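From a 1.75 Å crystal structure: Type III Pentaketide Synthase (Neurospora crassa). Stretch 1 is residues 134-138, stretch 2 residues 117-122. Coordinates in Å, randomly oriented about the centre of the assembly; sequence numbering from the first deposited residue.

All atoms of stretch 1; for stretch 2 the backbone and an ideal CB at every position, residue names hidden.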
# COMPACT_ATOMS: atom_id res chain seq x y z
N GLU A 134 11.53 -2.22 -8.25
CA GLU A 134 10.90 -2.60 -6.99
C GLU A 134 9.87 -1.55 -6.61
O GLU A 134 10.23 -0.38 -6.37
CB GLU A 134 11.95 -2.79 -5.88
CG GLU A 134 12.95 -3.91 -6.13
CD GLU A 134 13.82 -4.20 -4.93
OE1 GLU A 134 13.28 -4.64 -3.88
OE2 GLU A 134 15.05 -3.99 -5.03
N LYS A 135 8.60 -1.94 -6.56
CA LYS A 135 7.52 -1.00 -6.29
C LYS A 135 6.90 -1.22 -4.91
O LYS A 135 6.83 -2.35 -4.41
CB LYS A 135 6.43 -1.02 -7.37
CG LYS A 135 6.90 -0.75 -8.79
CD LYS A 135 5.72 -0.74 -9.75
CE LYS A 135 5.23 -2.19 -10.00
NZ LYS A 135 4.00 -2.18 -10.80
N VAL A 136 6.47 -0.11 -4.32
CA VAL A 136 5.69 -0.08 -3.10
C VAL A 136 4.53 0.89 -3.35
O VAL A 136 4.76 2.09 -3.60
CB VAL A 136 6.53 0.43 -1.89
CG1 VAL A 136 5.64 0.80 -0.70
CG2 VAL A 136 7.57 -0.60 -1.48
N LEU A 137 3.30 0.36 -3.30
CA LEU A 137 2.11 1.20 -3.36
C LEU A 137 1.48 1.25 -1.99
O LEU A 137 0.87 0.27 -1.55
CB LEU A 137 1.09 0.69 -4.40
CG LEU A 137 -0.25 1.45 -4.49
CD1 LEU A 137 -0.06 2.94 -4.81
CD2 LEU A 137 -1.19 0.79 -5.50
N LEU A 138 1.61 2.39 -1.33
CA LEU A 138 1.07 2.57 0.02
C LEU A 138 -0.44 2.75 0.02
O LEU A 138 -1.00 3.38 -0.87
CB LEU A 138 1.71 3.78 0.70
CG LEU A 138 3.23 3.73 0.85
CD1 LEU A 138 3.72 5.01 1.52
CD2 LEU A 138 3.66 2.52 1.69
N UNK A 117 -3.78 -4.66 -11.17
CA UNK A 117 -2.57 -3.94 -10.73
C UNK A 117 -2.87 -2.52 -10.23
O UNK A 117 -3.81 -1.88 -10.73
CB UNK A 117 -1.56 -3.87 -11.88
N UNK A 118 -2.08 -2.05 -9.27
CA UNK A 118 -2.20 -0.67 -8.77
C UNK A 118 -1.78 0.36 -9.80
O UNK A 118 -1.13 0.02 -10.81
CB UNK A 118 -1.36 -0.49 -7.51
N UNK A 119 -2.14 1.62 -9.56
CA UNK A 119 -1.93 2.67 -10.56
C UNK A 119 -0.46 2.89 -10.86
O UNK A 119 -0.11 3.32 -11.96
CB UNK A 119 -2.56 3.98 -10.09
N UNK A 120 0.39 2.58 -9.88
CA UNK A 120 1.82 2.74 -10.03
C UNK A 120 2.37 1.91 -11.19
O UNK A 120 3.28 2.35 -11.90
CB UNK A 120 2.53 2.36 -8.73
N UNK A 121 1.80 0.72 -11.39
CA UNK A 121 2.18 -0.11 -12.53
C UNK A 121 2.06 0.65 -13.85
O UNK A 121 3.01 0.67 -14.66
CB UNK A 121 1.31 -1.37 -12.57
N UNK A 122 0.91 1.27 -14.06
CA UNK A 122 0.60 1.96 -15.31
C UNK A 122 1.49 3.19 -15.49
O UNK A 122 1.99 3.45 -16.60
CB UNK A 122 -0.87 2.37 -15.34

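At position 117 the CA-to-CB bond runs sideways to the strand, and no atom of stretch 1 lies within 5.5 Å of the ideal CB. The strand therefore places no demand here; phi/psi of -60/148 suits most residues, proline among them. The deposited residue is Pro-117, preceded by a cis peptide bond.

Position 118 is the most restrictive. Its ideal CB points toward the strand and falls 2.4 Å from Leu-137 CD2, far inside van der Waals contact. The backbone angles, -68/165, would be open to any residue, so the argument for glycine rests on space rather than on conformation. Gly-118 it is, and without a side chain its CA packs at 3.7 Å from Leu-137 CD2.

At position 119 the bond is again sideways and the ideal CB has no neighbour from stretch 1 within 5.5 Å. Small residues would leave the strand untouched, whereas a long apolar or aromatic one could bend back to the methyl groups of Leu-137. The deposited Tyr-119 does so: with chi1 at 87° (p), its ring swings nearer than its CB suggests, bringing CE2 to 3.7 Å from Leu-137 CD1 in an oblique apolar contact.

Position 120 is helical (-60/-36) and points toward the strand, its ideal CB 4.6 Å from Lys-135 CD and 4.7 Å from Leu-137 CD1. A medium-sized side chain fits; an apolar one could pack on Leu-137, while an acid could answer the Lys-135 amine, and a side chain with a donor the carbonyl of Val-136. The residue is Asp-120. Its OD2 lies 3.6 Å from Lys-135 CB and 3.7 Å from Leu-137 CB, but 4.4 Å from Lys-135 NZ, so the opposite charges are near without forming a salt bridge. A water lies between Asp-120 and the strand, its O 2.7 Å from Asp-120 OD2 and 3.0 Å from Val-136 O, within hydrogen-bonding reach of each. Asp-120 OD1 accepts a weak hydrogen bond from the backbone N of position 121 (3.0 Å, 126°).

At position 121 the bond points sideways, yet the ideal CB is 3.3 Å from Lys-135 NZ. An acid or polar group could suit the nearby charge, provided its chain leaves room for the amine. The deposited His-121 has chi1 at 175° (t); Lys-135 NZ sits 3.3 Å from His-121 CB and near the ring plane, at its edge, with no hydrogen bond between the two residues.

Position 122, sideways and out of contact, accepts many helix-compatible residues; it is Tyr-122.

Stretch 2, residues 117-122: PGYDHY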
# COMPACT_ATOMS: atom_id res chain seq x y z
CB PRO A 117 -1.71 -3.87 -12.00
CG PRO A 117 -2.26 -4.92 -12.91
CD PRO A 117 -3.71 -5.07 -12.58
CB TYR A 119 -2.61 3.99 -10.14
CG TYR A 119 -1.79 4.90 -9.25
CD1 TYR A 119 -0.93 5.87 -9.80
CD2 TYR A 119 -1.88 4.83 -7.85
CE1 TYR A 119 -0.18 6.72 -9.00
CE2 TYR A 119 -1.12 5.68 -7.02
CZ TYR A 119 -0.28 6.62 -7.61
OH TYR A 119 0.46 7.46 -6.81
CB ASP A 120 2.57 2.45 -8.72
CG ASP A 120 2.34 1.04 -8.19
OD1 ASP A 120 1.27 0.44 -8.46
OD2 ASP A 120 3.24 0.54 -7.46
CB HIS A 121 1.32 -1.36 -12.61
CG HIS A 121 1.60 -2.17 -13.84
ND1 HIS A 121 0.87 -2.02 -15.00
CD2 HIS A 121 2.55 -3.09 -14.10
CE1 HIS A 121 1.36 -2.83 -15.92
NE2 HIS A 121 2.38 -3.49 -15.40
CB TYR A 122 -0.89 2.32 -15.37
CG TYR A 122 -1.78 1.10 -15.30
CD1 TYR A 122 -2.24 0.48 -16.47
CD2 TYR A 122 -2.16 0.55 -14.08
CE1 TYR A 122 -3.06 -0.65 -16.42
CE2 TYR A 122 -2.98 -0.59 -14.02
CZ TYR A 122 -3.42 -1.18 -15.19
OH TYR A 122 -4.22 -2.30 -15.12
O HOH W 1 5.00 2.37 -6.56
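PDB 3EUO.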